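Local structure of ATP-dependent CLP protease, putative (Plasmodium falciparum, 2F6I) at residues Arg40-Thr45 against Leu61-Ile66; Asp70-Ile75 against Asp98-Ser103; Gly105-Met110 against Pro127-Met132; Lys122-Pro127 against Glu199-Lys204; Ser167-Thr172 against Tyr194-Glu199. The protein probably cleaves proteins to small peptides as a ClpP-type serine protease working with an ATP-dependent partner, this chain being its catalytic domain. One frame throughout, in Å; residues are numbered along the deposited sequence.

Contact 1 of 5, residues Arg40-Thr45 against Leu61-Ile66; sequences RIIYLT and LYLDNI
In the first beta-alpha-beta unit of this ClpP fold, R40, just before strand 41-44, and I42 within it meet L63 on the last turn of helix 50-66. R40 sits at a turn with positive phi: it is the C-prime residue of the Schellman motif that ends helix 30-37, with I41 N bonded back to F36 O and R40 N to F37 O. From there its side chain bends at chi2 (-132°) and again at chi3 (128°), which carries the guanidinium across to the helix end. L63 CB lies over one face of that flat group, 3.7 Å from R40 NH2 and nearer the rim than the middle. I66 comes from another direction, with its CB at the edge of the group, 4.0 Å from R40 NH2. The still closer approach of R40 NH2 to L63 O is a clash in the model and is doubtful as a bond. Firmer support comes from S97, whose OG is hydrogen-bonded to R40 NH1 and also to D64 OD1, tying the arginine indirectly to the helix; D64 OD2 is bonded to K96 N. The helix also meets a neighbouring subunit, whose F35 meets the Y62 ring edge-to-face. Away from the guanidinium the packing is apolar: the side chains of I42 and L63 run alongside in opposite senses, and the I42 CD1 methyl touches L63 CD1 at 3.7 Å.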
# COMPACT_ATOMS: atom_id res chain seq x y z
N ARG C 40 20.99 32.80 -24.78
CA ARG C 40 21.74 31.64 -25.25
C ARG C 40 22.35 30.83 -24.12
O ARG C 40 23.36 30.15 -24.31
CB ARG C 40 22.85 32.10 -26.20
CG ARG C 40 22.37 32.90 -27.38
CD ARG C 40 23.00 32.36 -28.65
NE ARG C 40 21.97 32.09 -29.65
CZ ARG C 40 22.08 31.17 -30.59
NH1 ARG C 40 23.16 30.42 -30.68
NH2 ARG C 40 21.08 30.99 -31.45
N ILE C 41 21.75 30.90 -22.94
CA ILE C 41 22.26 30.17 -21.79
C ILE C 41 21.28 29.09 -21.35
O ILE C 41 20.13 29.36 -21.06
CB ILE C 41 22.55 31.15 -20.63
CG1 ILE C 41 23.58 32.19 -21.11
CG2 ILE C 41 23.07 30.40 -19.42
CD1 ILE C 41 23.92 33.25 -20.08
N ILE C 42 21.77 27.85 -21.32
CA ILE C 42 20.95 26.71 -20.95
C ILE C 42 21.51 25.96 -19.75
O ILE C 42 22.72 25.95 -19.51
CB ILE C 42 20.83 25.71 -22.12
CG1 ILE C 42 20.07 26.34 -23.28
CG2 ILE C 42 20.12 24.43 -21.66
CD1 ILE C 42 19.92 25.43 -24.48
N TYR C 43 20.61 25.32 -19.00
CA TYR C 43 21.01 24.54 -17.84
C TYR C 43 20.71 23.06 -18.05
O TYR C 43 19.61 22.68 -18.45
CB TYR C 43 20.28 25.01 -16.58
CG TYR C 43 20.67 26.39 -16.11
CD1 TYR C 43 20.30 27.52 -16.82
CD2 TYR C 43 21.40 26.55 -14.93
CE1 TYR C 43 20.65 28.79 -16.37
CE2 TYR C 43 21.75 27.82 -14.48
CZ TYR C 43 21.38 28.93 -15.20
OH TYR C 43 21.73 30.19 -14.76
N LEU C 44 21.71 22.23 -17.79
CA LEU C 44 21.56 20.78 -17.88
C LEU C 44 21.85 20.36 -16.45
O LEU C 44 22.91 19.83 -16.13
CB LEU C 44 22.60 20.19 -18.83
CG LEU C 44 22.66 18.66 -18.93
CD1 LEU C 44 21.29 18.10 -19.25
CD2 LEU C 44 23.66 18.25 -20.01
N THR C 45 20.88 20.64 -15.57
CA THR C 45 21.03 20.33 -14.16
C THR C 45 20.09 19.24 -13.66
O THR C 45 19.81 19.15 -12.46
CB THR C 45 20.81 21.60 -13.31
OG1 THR C 45 19.55 22.19 -13.64
CG2 THR C 45 21.92 22.61 -13.57
N LEU C 61 18.02 23.15 -30.95
CA LEU C 61 17.57 23.35 -32.32
C LEU C 61 16.91 24.72 -32.47
O LEU C 61 17.07 25.39 -33.49
CB LEU C 61 16.59 22.25 -32.73
CG LEU C 61 17.16 20.84 -32.85
CD1 LEU C 61 16.04 19.85 -33.13
CD2 LEU C 61 18.19 20.80 -33.97
N TYR C 62 16.18 25.14 -31.44
CA TYR C 62 15.51 26.43 -31.48
C TYR C 62 16.51 27.57 -31.52
O TYR C 62 16.42 28.44 -32.38
CB TYR C 62 14.59 26.60 -30.26
CG TYR C 62 13.97 27.98 -30.17
CD1 TYR C 62 14.63 29.02 -29.52
CD2 TYR C 62 12.74 28.25 -30.77
CE1 TYR C 62 14.08 30.30 -29.47
CE2 TYR C 62 12.19 29.53 -30.72
CZ TYR C 62 12.86 30.55 -30.07
OH TYR C 62 12.32 31.81 -30.03
N LEU C 63 17.47 27.55 -30.60
CA LEU C 63 18.48 28.59 -30.55
C LEU C 63 19.25 28.67 -31.86
O LEU C 63 19.36 29.74 -32.46
CB LEU C 63 19.45 28.35 -29.39
CG LEU C 63 18.90 28.51 -27.97
CD1 LEU C 63 19.98 28.16 -26.95
CD2 LEU C 63 18.42 29.93 -27.76
N ASP C 64 19.78 27.54 -32.31
CA ASP C 64 20.55 27.52 -33.55
C ASP C 64 19.73 28.05 -34.72
O ASP C 64 20.29 28.46 -35.73
CB ASP C 64 21.03 26.10 -33.86
CG ASP C 64 22.18 26.08 -34.85
OD1 ASP C 64 23.20 26.73 -34.58
OD2 ASP C 64 22.05 25.41 -35.90
N ASN C 65 18.41 28.05 -34.57
CA ASN C 65 17.53 28.53 -35.63
C ASN C 65 17.49 30.06 -35.64
O ASN C 65 17.29 30.67 -36.69
CB ASN C 65 16.12 27.97 -35.43
CG ASN C 65 15.23 28.21 -36.64
OD1 ASN C 65 15.07 29.34 -37.10
ND2 ASN C 65 14.65 27.13 -37.16
N ILE C 66 17.67 30.67 -34.47
CA ILE C 66 17.66 32.12 -34.35
C ILE C 66 18.91 32.68 -35.04
O ILE C 66 18.81 33.42 -36.01
CB ILE C 66 17.68 32.56 -32.86
CG1 ILE C 66 16.50 31.94 -32.12
CG2 ILE C 66 17.64 34.08 -32.77
CD1 ILE C 66 15.14 32.31 -32.68

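Contact 2 of 5, residues Asp70-Ile75 against Asp98-Ser103; sequences DIKIYI and DIQTIS
Strands 71-77 and 99-104 are neighbours in the central parallel sheet, and I71 to I75 pair with I99 to S103 in the beta-alpha-beta unit that runs through helix 82-94. The ladder alternates as parallel pairing demands: I71 and I73 turn both N and O towards the partner strand, which answers with D98, Q100 and I102. I71 N gives a nearly straight bond to D98 O (2.9 Å), and Q100 N returns one to I71 O (3.0 Å). I73 N then reaches Q100 O at 3.0 Å, and I102 N reaches I73 O at 3.0 Å with its donor tilted 28° from the carbonyl plane. The last rung between these segments, I75 N to I102 O, is short at 2.6 Å; I75 goes on to bond with F104. K72 bonds through its backbone to R40 and I42, and Y74 to I42 and L44. At the start of the pair a water gives a hydrogen to D70 OD1 (2.8 Å) and accepts one from D98 N. The other carboxylate oxygen, D70 OD2, has salt bridges to K122 and K119, and positive charge there probably eases the nearness of the D98 carboxylate. T101 OG1 is bonded to L115 O of helix 109-116. On the sheet face that carries I71, I99 and I73, the I73 CD1 methyl rests on I99 CG2. On the other face the Y74 ring and I102 stand next to each other, rising from the sheet together, with Y74 CD2 3.9 Å from I102 CB.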
# COMPACT_ATOMS: atom_id res chain seq x y z
N ASP C 70 27.48 31.70 -30.00
CA ASP C 70 27.79 30.70 -28.99
C ASP C 70 26.66 30.43 -27.99
O ASP C 70 25.99 31.35 -27.52
CB ASP C 70 29.06 31.10 -28.23
CG ASP C 70 30.32 30.81 -29.02
OD1 ASP C 70 30.31 30.98 -30.26
OD2 ASP C 70 31.33 30.42 -28.40
N ILE C 71 26.46 29.15 -27.69
CA ILE C 71 25.46 28.71 -26.73
C ILE C 71 26.23 28.22 -25.50
O ILE C 71 27.15 27.41 -25.62
CB ILE C 71 24.63 27.53 -27.29
CG1 ILE C 71 23.80 28.00 -28.49
CG2 ILE C 71 23.72 26.98 -26.20
CD1 ILE C 71 23.02 26.88 -29.16
N LYS C 72 25.86 28.73 -24.33
CA LYS C 72 26.52 28.32 -23.09
C LYS C 72 25.63 27.35 -22.32
O LYS C 72 24.44 27.59 -22.15
CB LYS C 72 26.82 29.53 -22.21
CG LYS C 72 27.48 29.17 -20.90
CD LYS C 72 27.59 30.36 -19.95
CE LYS C 72 28.56 31.41 -20.46
NZ LYS C 72 28.71 32.51 -19.48
N ILE C 73 26.23 26.25 -21.86
CA ILE C 73 25.49 25.24 -21.11
C ILE C 73 26.12 24.91 -19.77
O ILE C 73 27.24 24.38 -19.71
CB ILE C 73 25.36 23.93 -21.93
CG1 ILE C 73 24.58 24.20 -23.22
CG2 ILE C 73 24.65 22.86 -21.10
CD1 ILE C 73 24.34 22.96 -24.05
N TYR C 74 25.41 25.21 -18.68
CA TYR C 74 25.91 24.89 -17.35
C TYR C 74 25.53 23.43 -17.12
O TYR C 74 24.40 23.03 -17.39
CB TYR C 74 25.23 25.77 -16.28
CG TYR C 74 25.65 27.22 -16.31
CD1 TYR C 74 24.77 28.21 -16.75
CD2 TYR C 74 26.92 27.61 -15.88
CE1 TYR C 74 25.14 29.55 -16.76
CE2 TYR C 74 27.30 28.96 -15.89
CZ TYR C 74 26.40 29.92 -16.33
OH TYR C 74 26.76 31.25 -16.34
N ILE C 75 26.48 22.63 -16.63
CA ILE C 75 26.21 21.22 -16.41
C ILE C 75 26.44 20.77 -14.97
O ILE C 75 27.51 20.97 -14.40
CB ILE C 75 27.07 20.34 -17.34
CG1 ILE C 75 26.88 20.78 -18.79
CG2 ILE C 75 26.68 18.88 -17.18
CD1 ILE C 75 27.79 20.05 -19.78
N ASP C 98 28.47 27.09 -31.77
CA ASP C 98 29.47 26.42 -30.96
C ASP C 98 28.93 26.40 -29.54
O ASP C 98 28.18 27.28 -29.13
CB ASP C 98 30.79 27.17 -31.03
CG ASP C 98 31.57 26.87 -32.29
OD1 ASP C 98 30.99 26.99 -33.39
OD2 ASP C 98 32.76 26.51 -32.20
N ILE C 99 29.32 25.38 -28.79
CA ILE C 99 28.84 25.24 -27.42
C ILE C 99 29.94 25.25 -26.38
O ILE C 99 30.83 24.40 -26.39
CB ILE C 99 28.05 23.92 -27.26
CG1 ILE C 99 26.82 23.94 -28.17
CG2 ILE C 99 27.66 23.71 -25.80
CD1 ILE C 99 25.98 22.69 -28.10
N GLN C 100 29.89 26.22 -25.47
CA GLN C 100 30.88 26.24 -24.40
C GLN C 100 30.21 25.63 -23.17
O GLN C 100 29.10 26.01 -22.80
CB GLN C 100 31.38 27.66 -24.11
CG GLN C 100 30.34 28.73 -23.93
CD GLN C 100 30.98 30.08 -23.65
OE1 GLN C 100 31.43 30.35 -22.54
NE2 GLN C 100 31.04 30.93 -24.67
N THR C 101 30.90 24.67 -22.58
CA THR C 101 30.38 23.95 -21.42
C THR C 101 31.03 24.35 -20.10
O THR C 101 32.25 24.50 -20.02
CB THR C 101 30.56 22.44 -21.60
OG1 THR C 101 31.95 22.15 -21.84
CG2 THR C 101 29.74 21.94 -22.78
N ILE C 102 30.21 24.54 -19.08
CA ILE C 102 30.69 24.90 -17.75
C ILE C 102 30.03 23.96 -16.75
O ILE C 102 28.80 23.90 -16.64
CB ILE C 102 30.33 26.35 -17.40
CG1 ILE C 102 30.96 27.30 -18.42
CG2 ILE C 102 30.84 26.68 -15.99
CD1 ILE C 102 30.73 28.77 -18.13
N SER C 103 30.85 23.22 -16.02
CA SER C 103 30.34 22.28 -15.04
C SER C 103 30.51 22.77 -13.62
O SER C 103 31.44 23.51 -13.31
CB SER C 103 31.06 20.94 -15.18
OG SER C 103 32.40 21.06 -14.73
O HOH W 1 29.16 29.85 -32.51

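Contact 3 of 5, residues Gly105-Met110 against Pro127-Met132; sequences GLVASM and PNCRIM
The guanidinium of R130 is the flat group to start with, and it turns away from L106, the residue R130 pairs with across the strands; bends at chi2 and chi3 swing it to a neighbouring subunit, where it makes a cation-pi contact with Y156 and its NE a salt bridge to E153. What remains against L106 is the root of the side chain, R130 CB. The strands are parallel. R130 N bonds to G105 O at 2.9 Å, its donor tilted 32° from the carbonyl plane; V107 N bonds to R130 O at 2.9 Å and M132 N to V107 O at 3.1 Å. On the face with V107 and I131, V107 CG2 touches C129 SG at 4.0 Å. On the L106 side M132 folds back over the pair, but its CE is modelled too close to L106 CD1, so the place of both atoms is doubtful. M132 also lies about 3 Å, side chain to side chain, from H134, predicted to be an active-site residue. Strand 130-132 is the middle of a small three-stranded sheet: strand 106-107 runs along one edge, and I131 bonds to M186 of strand 185-186 along the other. Helix 109-116 packs on the sheet through S112, whose OG holds M132 O, and through L115 against I131.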
# COMPACT_ATOMS: atom_id res chain seq x y z
N GLY C 105 29.18 21.43 -9.32
CA GLY C 105 28.47 20.44 -8.53
C GLY C 105 28.97 19.04 -8.80
O GLY C 105 30.03 18.64 -8.33
N LEU C 106 28.19 18.28 -9.56
CA LEU C 106 28.56 16.91 -9.88
C LEU C 106 28.23 16.60 -11.33
O LEU C 106 27.14 16.90 -11.80
CB LEU C 106 27.82 15.93 -8.97
CG LEU C 106 28.23 14.47 -9.10
CD1 LEU C 106 29.70 14.35 -8.75
CD2 LEU C 106 27.41 13.60 -8.17
N VAL C 107 29.19 16.00 -12.03
CA VAL C 107 29.00 15.63 -13.43
C VAL C 107 29.48 14.21 -13.61
O VAL C 107 30.53 13.84 -13.08
CB VAL C 107 29.78 16.57 -14.36
CG1 VAL C 107 29.61 16.12 -15.80
CG2 VAL C 107 29.28 18.00 -14.20
N ALA C 108 28.72 13.40 -14.34
CA ALA C 108 29.08 12.01 -14.55
C ALA C 108 28.58 11.41 -15.87
O ALA C 108 27.71 11.97 -16.53
CB ALA C 108 28.57 11.17 -13.39
N SER C 109 29.16 10.27 -16.23
CA SER C 109 28.81 9.55 -17.44
C SER C 109 28.60 10.47 -18.64
O SER C 109 29.44 11.32 -18.93
CB SER C 109 27.56 8.70 -17.20
OG SER C 109 27.33 7.81 -18.29
N MET C 110 27.48 10.30 -19.34
CA MET C 110 27.18 11.12 -20.51
C MET C 110 27.26 12.62 -20.22
O MET C 110 27.56 13.42 -21.11
CB MET C 110 25.81 10.78 -21.09
CG MET C 110 25.80 9.55 -21.99
SD MET C 110 27.13 9.61 -23.22
CE MET C 110 26.62 10.99 -24.23
N PRO C 127 35.65 25.32 -9.36
CA PRO C 127 36.56 24.66 -8.42
C PRO C 127 36.12 23.38 -7.69
O PRO C 127 36.83 22.37 -7.72
CB PRO C 127 36.91 25.77 -7.43
CG PRO C 127 36.79 27.00 -8.24
CD PRO C 127 35.53 26.75 -9.02
N ASN C 128 34.95 23.42 -7.04
CA ASN C 128 34.47 22.28 -6.27
C ASN C 128 33.73 21.16 -7.00
O ASN C 128 33.30 20.19 -6.39
CB ASN C 128 33.60 22.78 -5.12
CG ASN C 128 34.41 23.55 -4.09
OD1 ASN C 128 34.05 24.67 -3.71
ND2 ASN C 128 35.51 22.96 -3.64
N CYS C 129 33.59 21.28 -8.32
CA CYS C 129 32.90 20.26 -9.09
C CYS C 129 33.59 18.90 -9.02
O CYS C 129 34.82 18.81 -9.02
CB CYS C 129 32.79 20.71 -10.55
SG CYS C 129 31.82 19.59 -11.58
N ARG C 130 32.79 17.84 -8.95
CA ARG C 130 33.32 16.49 -8.91
C ARG C 130 32.93 15.83 -10.23
O ARG C 130 31.75 15.79 -10.58
CB ARG C 130 32.73 15.71 -7.73
CG ARG C 130 33.01 16.36 -6.37
CD ARG C 130 34.50 16.38 -6.06
NE ARG C 130 35.00 15.06 -5.70
CZ ARG C 130 36.29 14.75 -5.56
NH1 ARG C 130 37.22 15.68 -5.77
NH2 ARG C 130 36.65 13.52 -5.22
N ILE C 131 33.93 15.33 -10.95
CA ILE C 131 33.71 14.71 -12.25
C ILE C 131 34.12 13.24 -12.26
O ILE C 131 35.18 12.89 -11.75
CB ILE C 131 34.50 15.47 -13.34
CG1 ILE C 131 34.10 16.95 -13.31
CG2 ILE C 131 34.24 14.87 -14.70
CD1 ILE C 131 34.94 17.83 -14.21
N MET C 132 33.28 12.40 -12.86
CA MET C 132 33.55 10.97 -12.94
C MET C 132 33.09 10.41 -14.28
O MET C 132 32.31 11.04 -14.99
CB MET C 132 32.82 10.23 -11.81
CG MET C 132 31.31 10.33 -11.91
SD MET C 132 30.55 10.62 -10.32
CE MET C 132 31.45 12.09 -9.83

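Contact 4 of 5, residues Lys122-Pro127 against Glu199-Lys204; sequences KRKSLP and EVIETK
K124 and E199 run out together from one face of the parallel sheet and end in a long, weak salt bridge, K124 NZ to E199 OE2 at 3.5 Å. Their stems touch first, K124 CG and E199 CG being 3.9 Å apart. E199 has its CG tucked between the backbone N and the carbonyl carbon (chi1 48°), and because both chains run extended beyond CG their charged ends finish together. I201 lies athwart the lysine stem, its CG1 4.0 Å from K124 CD, while its CD1 methyl meets L126 CD2 at 4.1 Å. Farther along, the ring of P127 sits against backbone and side chain alike: P127 CG is 3.4 Å from I201 O and 4.0 Å from T203 CB.

Three backbone bonds set this register. E199 N to R123 O and S125 N to E199 O (3.4 Å) are both weak; I201 N to S125 O, at 3.1 Å, is the sounder one. S125 OG bonds to O of the next residue, L126. Behind them, R123 NH2 forms a salt bridge with D198 just before E199 and its NH1 bonds to A116 O, while strand 99-104 bonds to the other edge of K124 and L126. A neighbouring subunit packs Y94 on I201 and D90 on L126 and P127. Two of the three rungs are weak and the ion pair is long, so polar bonding across this pair is modest; I201 adds apolar contact with L126 and with the lysine stem.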
# COMPACT_ATOMS: atom_id res chain seq x y z
N LYS C 122 36.91 26.05 -24.74
CA LYS C 122 35.78 26.66 -24.05
C LYS C 122 35.05 25.70 -23.12
O LYS C 122 33.85 25.84 -22.88
CB LYS C 122 34.81 27.25 -25.06
CG LYS C 122 35.39 28.40 -25.86
CD LYS C 122 34.34 29.10 -26.71
CE LYS C 122 34.95 30.28 -27.47
NZ LYS C 122 33.94 31.02 -28.27
N ARG C 123 35.78 24.71 -22.60
CA ARG C 123 35.21 23.75 -21.67
C ARG C 123 35.76 24.13 -20.31
O ARG C 123 36.96 24.07 -20.07
CB ARG C 123 35.65 22.33 -22.04
CG ARG C 123 35.24 21.91 -23.44
CD ARG C 123 35.82 20.55 -23.79
NE ARG C 123 37.27 20.54 -23.61
CZ ARG C 123 38.03 19.45 -23.67
NH1 ARG C 123 37.47 18.27 -23.91
NH2 ARG C 123 39.33 19.55 -23.48
N LYS C 124 34.86 24.55 -19.41
CA LYS C 124 35.28 24.98 -18.09
C LYS C 124 34.59 24.24 -16.95
O LYS C 124 33.67 23.45 -17.16
CB LYS C 124 35.05 26.48 -17.93
CG LYS C 124 35.72 27.32 -19.01
CD LYS C 124 35.49 28.80 -18.78
CE LYS C 124 36.16 29.64 -19.85
NZ LYS C 124 36.00 31.10 -19.61
N SER C 125 35.03 24.53 -15.73
CA SER C 125 34.48 23.92 -14.54
C SER C 125 34.79 24.76 -13.32
O SER C 125 35.89 25.31 -13.20
CB SER C 125 35.05 22.52 -14.35
OG SER C 125 34.75 22.02 -13.06
N LEU C 126 33.82 24.89 -12.42
CA LEU C 126 34.03 25.63 -11.19
C LEU C 126 34.90 24.73 -10.31
O LEU C 126 34.90 23.51 -10.47
CB LEU C 126 32.69 25.95 -10.52
CG LEU C 126 31.91 27.09 -11.20
CD1 LEU C 126 30.54 27.21 -10.58
CD2 LEU C 126 32.67 28.40 -11.04
N PRO C 127 35.65 25.32 -9.36
CA PRO C 127 36.56 24.66 -8.42
C PRO C 127 36.12 23.38 -7.69
O PRO C 127 36.83 22.37 -7.72
CB PRO C 127 36.91 25.77 -7.43
CG PRO C 127 36.79 27.00 -8.24
CD PRO C 127 35.53 26.75 -9.02
N GLU C 199 39.95 24.58 -18.67
CA GLU C 199 40.41 25.39 -17.55
C GLU C 199 39.47 25.43 -16.35
O GLU C 199 38.26 25.25 -16.47
CB GLU C 199 40.69 26.81 -18.02
CG GLU C 199 39.60 27.42 -18.87
CD GLU C 199 39.97 28.79 -19.40
OE1 GLU C 199 41.06 28.92 -20.00
OE2 GLU C 199 39.17 29.74 -19.23
N VAL C 200 40.07 25.66 -15.18
CA VAL C 200 39.33 25.75 -13.93
C VAL C 200 39.11 27.22 -13.61
O VAL C 200 40.07 27.97 -13.43
CB VAL C 200 40.12 25.11 -12.77
CG1 VAL C 200 39.36 25.27 -11.46
CG2 VAL C 200 40.38 23.63 -13.06
N ILE C 201 37.85 27.64 -13.56
CA ILE C 201 37.54 29.03 -13.28
C ILE C 201 38.04 29.46 -11.91
O ILE C 201 37.81 28.78 -10.91
CB ILE C 201 36.02 29.28 -13.35
CG1 ILE C 201 35.52 28.96 -14.76
CG2 ILE C 201 35.70 30.72 -12.99
CD1 ILE C 201 34.01 28.92 -14.90
N GLU C 202 38.75 30.58 -11.87
CA GLU C 202 39.29 31.11 -10.62
C GLU C 202 38.12 31.71 -9.85
O GLU C 202 37.22 32.32 -10.43
CB GLU C 202 40.35 32.17 -10.90
N THR C 203 38.15 31.55 -8.54
CA THR C 203 37.08 32.04 -7.69
C THR C 203 37.65 32.85 -6.53
O THR C 203 38.85 32.78 -6.26
CB THR C 203 36.27 30.82 -7.19
OG1 THR C 203 35.13 30.63 -8.04
CG2 THR C 203 35.84 30.98 -5.76
N LYS C 204 36.81 33.64 -5.87
CA LYS C 204 37.27 34.43 -4.74
C LYS C 204 37.67 33.52 -3.58
O LYS C 204 38.26 33.96 -2.59
CB LYS C 204 36.18 35.40 -4.29
CG LYS C 204 35.96 36.55 -5.25
CD LYS C 204 34.84 37.48 -4.79
CE LYS C 204 33.49 36.80 -4.87
NZ LYS C 204 32.38 37.75 -4.57

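Contact 5 of 5, residues Ser167-Thr172 against Tyr194-Glu199; sequences SFTNQT and YGIIDE
F168 and T169 at the end of helix 151-169, and Q171 just after it, meet the Schellman turn with which G195 closes helix 188-194. F168 contributes its carbonyl: F168 O and G195 O approach to 3.2 Å as two acceptors, and their repulsion is probably eased by R123 NH1, which is hydrogen-bonded to F168 O and weakly to G195 O. T169 comes next and points toward the turn. Its CG2 methyl is wedged 3.1 Å from G195 O and 3.6 Å from I196 CG1, and also lies at the edge of the Y194 ring, near its plane. T169 CA makes a C-H...O contact with G195 O. The hydroxyl bonds to L165 O, one turn back, and accepts a weak bond from Q171 N beyond the helix end. N170, with positive phi, leaves the helix, and Q171 after it points toward Y194. Q171 CG, set anti to the carbonyl carbon (chi1 -63°), lies over one face of the Y194 ring, 3.9 Å from its centroid and 20° off the normal, a CH-pi contact. The ring is held from its far end by Y194 OH to D179 OD2. A bend at chi2 (-61°) swings the amide of Q171 back to the tyrosine's backbone, where NE2 gives a weak bond, 3.1 Å long, to Y194 O.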
# COMPACT_ATOMS: atom_id res chain seq x y z
N SER C 167 38.23 10.39 -27.73
CA SER C 167 38.52 11.38 -28.77
C SER C 167 38.41 12.82 -28.27
O SER C 167 38.83 13.75 -28.96
CB SER C 167 37.59 11.18 -29.96
OG SER C 167 36.28 11.65 -29.67
N PHE C 168 37.84 13.01 -27.08
CA PHE C 168 37.68 14.35 -26.52
C PHE C 168 38.76 14.70 -25.50
O PHE C 168 39.07 15.87 -25.29
CB PHE C 168 36.32 14.48 -25.83
CG PHE C 168 35.14 14.39 -26.76
CD1 PHE C 168 33.90 13.99 -26.27
CD2 PHE C 168 35.25 14.71 -28.11
CE1 PHE C 168 32.79 13.91 -27.10
CE2 PHE C 168 34.15 14.64 -28.95
CZ PHE C 168 32.91 14.24 -28.45
N THR C 169 39.32 13.68 -24.85
CA THR C 169 40.33 13.90 -23.82
C THR C 169 41.73 13.44 -24.20
O THR C 169 42.69 13.70 -23.48
CB THR C 169 39.93 13.18 -22.52
OG1 THR C 169 39.80 11.78 -22.77
CG2 THR C 169 38.61 13.72 -22.00
N ASN C 170 41.84 12.75 -25.33
CA ASN C 170 43.12 12.24 -25.82
C ASN C 170 43.59 11.03 -25.02
O ASN C 170 44.68 10.50 -25.25
CB ASN C 170 44.19 13.33 -25.78
CG ASN C 170 43.87 14.49 -26.70
OD1 ASN C 170 43.74 14.31 -27.91
ND2 ASN C 170 43.74 15.68 -26.12
N GLN C 171 42.77 10.60 -24.07
CA GLN C 171 43.10 9.43 -23.26
C GLN C 171 42.76 8.23 -24.12
O GLN C 171 41.98 8.33 -25.06
CB GLN C 171 42.25 9.39 -21.99
CG GLN C 171 42.49 10.55 -21.04
CD GLN C 171 43.92 10.61 -20.56
OE1 GLN C 171 44.46 9.62 -20.05
NE2 GLN C 171 44.55 11.77 -20.71
N THR C 172 43.36 7.08 -23.80
CA THR C 172 43.09 5.87 -24.56
C THR C 172 41.82 5.22 -24.04
O THR C 172 41.46 5.40 -22.87
CB THR C 172 44.25 4.87 -24.44
OG1 THR C 172 44.30 4.34 -23.11
CG2 THR C 172 45.56 5.55 -24.72
N TYR C 194 43.15 15.46 -17.22
CA TYR C 194 42.62 14.28 -17.90
C TYR C 194 42.23 14.66 -19.33
O TYR C 194 42.21 13.82 -20.22
CB TYR C 194 41.38 13.77 -17.16
CG TYR C 194 41.06 12.31 -17.39
CD1 TYR C 194 41.68 11.32 -16.63
CD2 TYR C 194 40.12 11.92 -18.34
CE1 TYR C 194 41.37 9.97 -16.82
CE2 TYR C 194 39.80 10.58 -18.53
CZ TYR C 194 40.43 9.61 -17.77
OH TYR C 194 40.10 8.29 -17.95
N GLY C 195 41.92 15.94 -19.53
CA GLY C 195 41.55 16.41 -20.85
C GLY C 195 40.05 16.56 -21.05
O GLY C 195 39.57 16.64 -22.19
N ILE C 196 39.30 16.60 -19.95
CA ILE C 196 37.85 16.75 -20.00
C ILE C 196 37.46 18.23 -20.12
O ILE C 196 36.54 18.58 -20.85
CB ILE C 196 37.18 16.13 -18.76
CG1 ILE C 196 37.37 14.61 -18.78
CG2 ILE C 196 35.69 16.48 -18.72
CD1 ILE C 196 36.88 13.91 -17.53
N ILE C 197 38.17 19.08 -19.38
CA ILE C 197 37.91 20.51 -19.43
C ILE C 197 39.22 21.23 -19.76
O ILE C 197 40.30 20.69 -19.55
CB ILE C 197 37.39 21.05 -18.08
CG1 ILE C 197 38.39 20.74 -16.97
CG2 ILE C 197 36.02 20.46 -17.78
CD1 ILE C 197 38.01 21.30 -15.62
N ASP C 198 39.11 22.44 -20.28
CA ASP C 198 40.29 23.21 -20.65
C ASP C 198 40.83 24.04 -19.50
O ASP C 198 42.05 24.20 -19.37
CB ASP C 198 39.96 24.11 -21.84
CG ASP C 198 39.37 23.34 -23.00
OD1 ASP C 198 40.04 22.41 -23.50
OD2 ASP C 198 38.24 23.66 -23.41
N GLU C 199 39.95 24.58 -18.67
CA GLU C 199 40.41 25.39 -17.55
C GLU C 199 39.47 25.43 -16.35
O GLU C 199 38.26 25.25 -16.47
CB GLU C 199 40.69 26.81 -18.02
CG GLU C 199 39.60 27.42 -18.87
CD GLU C 199 39.97 28.79 -19.40
OE1 GLU C 199 41.06 28.92 -20.00
OE2 GLU C 199 39.17 29.74 -19.23

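Overall arrangement
From the N terminus, contact 1 closes a loop that holds most of helix 50-66 and contact 2 a second one around helix 82-94. They follow in series and share the sheet, where I42 N and L44 N probably bond to K72 O and Y74 O. Contact 3 then opens just past strand 99-104, in the smaller sheet. Contact 4 begins inside that loop, so the two cross, sharing P127; contact 4 returns to the main sheet, joining its last strand, 199-200, to strand 123-125 beside contact 2. Contact 5 nests within the long loop of contact 4 and shares E199 with it, while R123, in a salt bridge with D198 and probably hydrogen-bonded to F168 O, ties both its segments to the main sheet.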